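Local coordinates for mandelate racemase/muconate lactonizing enzyme family protein (Azoarcus sp., PDB 2QDE) that is of unknown function but has the enolase-superfamily build of an N-terminal domain and a TIM-barrel-like domain, and binds a barium ion, at residues Ile345-Pro350 against Glu368-Leu373; Ile69-Ala74 against Ala383-Thr388. One frame throughout, in Å; residues are numbered along the deposited sequence.

Contact 1 (Ile345-Pro350 against Glu368-Leu373); sequences IALNVP and ELNEDL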
loop_
_atom_site.group_PDB
_atom_site.type_symbol
_atom_site.label_atom_id
_atom_site.label_comp_id
_atom_site.label_asym_id
_atom_site.label_seq_id
_atom_site.Cartn_x
_atom_site.Cartn_y
_atom_site.Cartn_z
ATOM N N ILE A 345 49.210 -17.547 -10.393
ATOM C CA ILE A 345 48.930 -18.664 -11.288
ATOM C C ILE A 345 48.641 -18.130 -12.683
ATOM O O ILE A 345 48.583 -18.892 -13.650
ATOM C CB ILE A 345 47.748 -19.538 -10.811
ATOM C CG1 ILE A 345 46.471 -18.715 -10.724
ATOM C CG2 ILE A 345 48.078 -20.159 -9.459
ATOM C CD1 ILE A 345 45.239 -19.568 -10.539
ATOM N N ALA A 346 48.440 -16.817 -12.779
ATOM C CA ALA A 346 48.226 -16.174 -14.071
ATOM C C ALA A 346 49.608 -15.679 -14.472
ATOM O O ALA A 346 50.209 -14.878 -13.755
ATOM C CB ALA A 346 47.272 -14.985 -13.946
ATOM N N LEU A 347 50.128 -16.166 -15.591
ATOM C CA LEU A 347 51.443 -15.729 -16.038
ATOM C C LEU A 347 51.371 -14.273 -16.455
ATOM O O LEU A 347 52.360 -13.548 -16.377
ATOM C CB LEU A 347 51.924 -16.569 -17.223
ATOM C CG LEU A 347 52.285 -18.029 -16.949
ATOM C CD1 LEU A 347 52.472 -18.747 -18.266
ATOM C CD2 LEU A 347 53.553 -18.101 -16.107
ATOM N N ASN A 348 50.185 -13.847 -16.884
ATOM C CA ASN A 348 49.976 -12.475 -17.331
ATOM C C ASN A 348 48.803 -11.802 -16.608
ATOM O O ASN A 348 47.733 -11.599 -17.179
ATOM C CB ASN A 348 49.752 -12.471 -18.845
ATOM C CG ASN A 348 48.545 -13.302 -19.263
ATOM O OD1 ASN A 348 48.211 -14.314 -18.637
ATOM N ND2 ASN A 348 47.894 -12.882 -20.337
ATOM N N VAL A 349 49.029 -11.456 -15.346
ATOM C CA VAL A 349 48.022 -10.810 -14.513
ATOM C C VAL A 349 47.518 -9.516 -15.160
ATOM O O VAL A 349 48.306 -8.740 -15.700
ATOM C CB VAL A 349 48.610 -10.459 -13.128
ATOM C CG1 VAL A 349 47.518 -9.934 -12.211
ATOM C CG2 VAL A 349 49.266 -11.690 -12.511
ATOM N N PRO A 350 46.194 -9.279 -15.132
ATOM C CA PRO A 350 45.676 -8.044 -15.732
ATOM C C PRO A 350 46.396 -6.839 -15.127
ATOM O O PRO A 350 46.743 -6.841 -13.941
ATOM C CB PRO A 350 44.197 -8.087 -15.371
ATOM C CG PRO A 350 43.898 -9.554 -15.431
ATOM C CD PRO A 350 45.091 -10.168 -14.723
ATOM N N GLU A 368 46.919 -16.848 -19.253
ATOM C CA GLU A 368 47.799 -17.995 -19.502
ATOM C C GLU A 368 48.201 -18.536 -18.134
ATOM O O GLU A 368 48.854 -17.839 -17.356
ATOM C CB GLU A 368 49.062 -17.551 -20.238
ATOM C CG GLU A 368 48.811 -16.752 -21.491
ATOM C CD GLU A 368 48.633 -17.625 -22.703
ATOM O OE1 GLU A 368 47.928 -18.657 -22.596
ATOM O OE2 GLU A 368 49.194 -17.280 -23.767
ATOM N N LEU A 369 47.819 -19.772 -17.841
ATOM C CA LEU A 369 48.137 -20.363 -16.549
ATOM C C LEU A 369 49.565 -20.872 -16.397
ATOM O O LEU A 369 50.144 -21.450 -17.320
ATOM C CB LEU A 369 47.185 -21.525 -16.233
ATOM C CG LEU A 369 45.778 -21.229 -15.710
ATOM C CD1 LEU A 369 45.079 -22.541 -15.397
ATOM C CD2 LEU A 369 45.850 -20.368 -14.458
ATOM N N ASN A 370 50.131 -20.640 -15.221
ATOM C CA ASN A 370 51.457 -21.139 -14.915
ATOM C C ASN A 370 51.115 -22.535 -14.394
ATOM O O ASN A 370 50.826 -22.704 -13.211
ATOM C CB ASN A 370 52.096 -20.293 -13.811
ATOM C CG ASN A 370 53.467 -20.800 -13.409
ATOM O OD1 ASN A 370 53.748 -21.996 -13.505
ATOM N ND2 ASN A 370 54.317 -19.900 -12.935
ATOM N N GLU A 371 51.121 -23.521 -15.286
ATOM C CA GLU A 371 50.759 -24.894 -14.931
ATOM C C GLU A 371 51.512 -25.523 -13.757
ATOM O O GLU A 371 50.897 -26.151 -12.888
ATOM C CB GLU A 371 50.893 -25.813 -16.151
ATOM C CG GLU A 371 49.997 -25.457 -17.333
ATOM C CD GLU A 371 48.512 -25.510 -17.008
ATOM O OE1 GLU A 371 48.108 -26.284 -16.106
ATOM O OE2 GLU A 371 47.738 -24.786 -17.679
ATOM N N ASP A 372 52.834 -25.381 -13.721
ATOM C CA ASP A 372 53.567 -25.979 -12.622
ATOM C C ASP A 372 53.258 -25.309 -11.282
ATOM O O ASP A 372 53.222 -25.980 -10.249
ATOM C CB ASP A 372 55.080 -26.013 -12.920
ATOM C CG ASP A 372 55.578 -24.773 -13.616
ATOM O OD1 ASP A 372 55.737 -23.742 -12.925
ATOM O OD2 ASP A 372 55.824 -24.827 -14.855
ATOM N N LEU A 373 53.005 -24.003 -11.291
ATOM C CA LEU A 373 52.667 -23.307 -10.050
ATOM C C LEU A 373 51.315 -23.827 -9.575
ATOM O O LEU A 373 51.085 -24.004 -8.376
ATOM C CB LEU A 373 52.593 -21.791 -10.275
ATOM C CG LEU A 373 52.099 -20.937 -9.101
ATOM C CD1 LEU A 373 52.958 -21.171 -7.871
ATOM C CD2 LEU A 373 52.130 -19.466 -9.501
#
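Ile345-Pro350, an irregular loop, runs antiparallel to the loop residues just before helix 371-377, and the two meet in a single beta bridge in the C-terminal part of an enolase-superfamily fold. Ala346 and Leu369 form the non-hydrogen-bonded pair at its middle, with CA atoms 4.9 Å apart, and a backbone bond closes each side. Asn370 N donates to Ile345 O at 2.8 Å, approaching from above the carbonyl plane, whereas Leu347 N meets Glu368 O at 2.7 Å almost along the C=O axis (175°). A third bond extends the pairing through a side chain: Asn348 OD1 takes Glu368 N in its amide plane, on a lone pair, at 2.9 Å. The chi1 of Asn348, 60°, puts CG in the crowded position between backbone N and carbonyl carbon, and ND2 bonds Gly366 O, so both ends of the amide are held.

Branched aliphatic side chains meet on the side of Ile345 and Leu373, both buried. Ile345 and Leu369 lie side by side, Ile345 CD1 to Leu369 CD2 at 4.0 Å, while Leu373 crosses Ile345 at about a right angle and brings its CD2 to within 3.6 Å of Ile345 N. Leu304 of helix 303-315 and Ile47 of strand 45-49 also touch Leu369. On the more exposed side, Leu347 lays its CD2 against Asn370 CB at 3.5 Å. Asparagine suits this last place because it is the N-cap of helix 371-377: with CG anti to the backbone N (chi1 178°), its OD1 accepts Leu373 N at 3.1 Å, the donor standing well above the amide plane.

Contact 2 (Ile69-Ala74 against Ala383-Thr388); sequences ICDFFA and AARVVT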
loop_
_atom_site.group_PDB
_atom_site.type_symbol
_atom_site.label_atom_id
_atom_site.label_comp_id
_atom_site.label_asym_id
_atom_site.label_seq_id
_atom_site.Cartn_x
_atom_site.Cartn_y
_atom_site.Cartn_z
ATOM N N ILE A 69 29.683 -29.369 -9.662
ATOM C CA ILE A 69 30.161 -29.311 -11.039
ATOM C C ILE A 69 30.424 -30.706 -11.618
ATOM O O ILE A 69 29.995 -31.013 -12.727
ATOM C CB ILE A 69 31.462 -28.478 -11.150
ATOM C CG1 ILE A 69 31.166 -27.004 -10.862
ATOM C CG2 ILE A 69 32.066 -28.626 -12.544
ATOM C CD1 ILE A 69 32.373 -26.097 -11.002
ATOM N N CYS A 70 31.117 -31.546 -10.862
ATOM C CA CYS A 70 31.450 -32.884 -11.339
ATOM C C CYS A 70 30.349 -33.934 -11.279
ATOM O O CYS A 70 30.178 -34.704 -12.228
ATOM C CB CYS A 70 32.688 -33.387 -10.605
ATOM S SG CYS A 70 34.159 -32.425 -11.017
ATOM N N ASP A 71 29.596 -33.965 -10.188
ATOM C CA ASP A 71 28.532 -34.953 -10.032
ATOM C C ASP A 71 27.210 -34.582 -10.686
ATOM O O ASP A 71 26.362 -35.449 -10.899
ATOM C CB ASP A 71 28.280 -35.236 -8.546
ATOM C CG ASP A 71 29.442 -35.948 -7.878
ATOM O OD1 ASP A 71 29.888 -36.981 -8.418
ATOM O OD2 ASP A 71 29.902 -35.487 -6.815
ATOM N N PHE A 72 27.033 -33.302 -11.005
ATOM C CA PHE A 72 25.789 -32.841 -11.603
ATOM C C PHE A 72 25.922 -32.053 -12.902
ATOM O O PHE A 72 25.476 -32.515 -13.954
ATOM C CB PHE A 72 25.013 -32.011 -10.579
ATOM C CG PHE A 72 24.506 -32.816 -9.423
ATOM C CD1 PHE A 72 23.281 -33.475 -9.503
ATOM C CD2 PHE A 72 25.276 -32.962 -8.271
ATOM C CE1 PHE A 72 22.826 -34.270 -8.450
ATOM C CE2 PHE A 72 24.831 -33.755 -7.213
ATOM C CZ PHE A 72 23.604 -34.409 -7.303
ATOM N N PHE A 73 26.519 -30.869 -12.839
ATOM C CA PHE A 73 26.646 -30.065 -14.045
ATOM C C PHE A 73 27.337 -30.814 -15.186
ATOM O O PHE A 73 26.854 -30.796 -16.321
ATOM C CB PHE A 73 27.392 -28.756 -13.752
ATOM C CG PHE A 73 26.662 -27.833 -12.801
ATOM C CD1 PHE A 73 25.267 -27.865 -12.699
ATOM C CD2 PHE A 73 27.372 -26.914 -12.022
ATOM C CE1 PHE A 73 24.584 -26.994 -11.832
ATOM C CE2 PHE A 73 26.697 -26.037 -11.153
ATOM C CZ PHE A 73 25.300 -26.084 -11.063
ATOM N N ALA A 74 28.453 -31.474 -14.876
ATOM C CA ALA A 74 29.228 -32.211 -15.876
ATOM C C ALA A 74 28.447 -33.269 -16.658
ATOM O O ALA A 74 28.365 -33.198 -17.882
ATOM C CB ALA A 74 30.470 -32.847 -15.219
ATOM N N ALA A 383 42.936 -33.721 -4.267
ATOM C CA ALA A 383 43.376 -33.973 -5.624
ATOM C C ALA A 383 42.368 -33.409 -6.613
ATOM O O ALA A 383 41.204 -33.197 -6.275
ATOM C CB ALA A 383 43.544 -35.473 -5.843
ATOM N N ALA A 384 42.828 -33.154 -7.830
ATOM C CA ALA A 384 41.961 -32.635 -8.869
ATOM C C ALA A 384 40.982 -33.735 -9.237
ATOM O O ALA A 384 41.298 -34.919 -9.118
ATOM C CB ALA A 384 42.782 -32.245 -10.093
ATOM N N ARG A 385 39.788 -33.351 -9.674
ATOM C CA ARG A 385 38.800 -34.333 -10.071
ATOM C C ARG A 385 38.492 -34.177 -11.555
ATOM O O ARG A 385 38.357 -33.056 -12.052
ATOM C CB ARG A 385 37.525 -34.178 -9.251
ATOM C CG ARG A 385 36.527 -35.243 -9.589
ATOM C CD ARG A 385 35.365 -35.267 -8.635
ATOM N NE ARG A 385 34.376 -36.241 -9.083
ATOM C CZ ARG A 385 33.189 -36.398 -8.523
ATOM N NH1 ARG A 385 32.851 -35.635 -7.491
ATOM N NH2 ARG A 385 32.350 -37.315 -8.985
ATOM N N VAL A 386 38.385 -35.301 -12.260
ATOM C CA VAL A 386 38.121 -35.283 -13.696
ATOM C C VAL A 386 36.932 -36.161 -14.078
ATOM O O VAL A 386 36.773 -37.272 -13.570
ATOM C CB VAL A 386 39.372 -35.750 -14.488
ATOM C CG1 VAL A 386 39.101 -35.714 -15.983
ATOM C CG2 VAL A 386 40.559 -34.859 -14.155
ATOM N N VAL A 387 36.095 -35.642 -14.970
ATOM C CA VAL A 387 34.916 -36.347 -15.439
ATOM C C VAL A 387 34.919 -36.318 -16.959
ATOM O O VAL A 387 35.097 -35.260 -17.561
ATOM C CB VAL A 387 33.606 -35.671 -14.964
ATOM C CG1 VAL A 387 32.421 -36.580 -15.259
ATOM C CG2 VAL A 387 33.677 -35.349 -13.481
ATOM N N THR A 388 34.732 -37.482 -17.573
ATOM C CA THR A 388 34.689 -37.589 -19.026
ATOM C C THR A 388 33.373 -38.249 -19.413
ATOM O O THR A 388 33.011 -38.178 -20.605
ATOM C CB THR A 388 35.854 -38.445 -19.589
ATOM O OG1 THR A 388 35.861 -39.717 -18.936
ATOM C CG2 THR A 388 37.196 -37.764 -19.348
#
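Arg385 has CG anti to its backbone N (chi1 -176°) and stays extended through to NE, which carries its guanidinium to helix 62-78; Asp71, with CG beside its own N (chi1 -68°), brings the carboxylate to meet it. This is helix-on-sheet packing in the N-terminal domain: strand 385-387, outermost in its antiparallel sheet within this chain, approaches helix segment 69-74 axis to axis at 8.8 Å, 26° from parallel. The guanidinium grips Asp71 end-on in a salt bridge of two hydrogen bonds, Arg385 NH2 to Asp71 OD1 at 2.5 Å and NH1 to Asp71 OD2 at 3.0 Å. Both oxygens lie near the guanidinium plane yet are approached from above the carboxylate plane, so the flat groups are steeply turned. Asp71 OD2 is also hydrogen-bonded to Ser67 OG.

Small side chains suit the close approach of helix and strand beside this charged pair. Cys70 sets its CB over one guanidinium face, off toward the rim, and its SG beside the arginine methylenes. Strand alternation turns Val387 to the helix, its CG1 reaching Ala74 CB at 4.2 Å. Ala74 N bonds Ile69 O at 2.7 Å in a pi-type turn. Val387 CG2 packs against Cys70 CB at 3.6 Å.

In the fold
Along the chain the order is 69-74, 345-350, 368-373 and 383-388, so contact 1 falls between the two halves of contact 2. Their centres lie 23 Å apart, and the nearest atoms, about 10 Å apart, do not touch. The polypeptide itself joins them: helix 371-377, capped in contact 1, leads to strand 385-387 of contact 2. Both also reach the four-stranded antiparallel sheet, at its two outermost strands within this chain: contact 1 packs on strand 45-49, whereas contact 2 includes strand 385-387, which pairs with strand 5-15. The chain thus leaves the barrel domain and returns to complete the N-terminal domain's sheet, tying the two domains together.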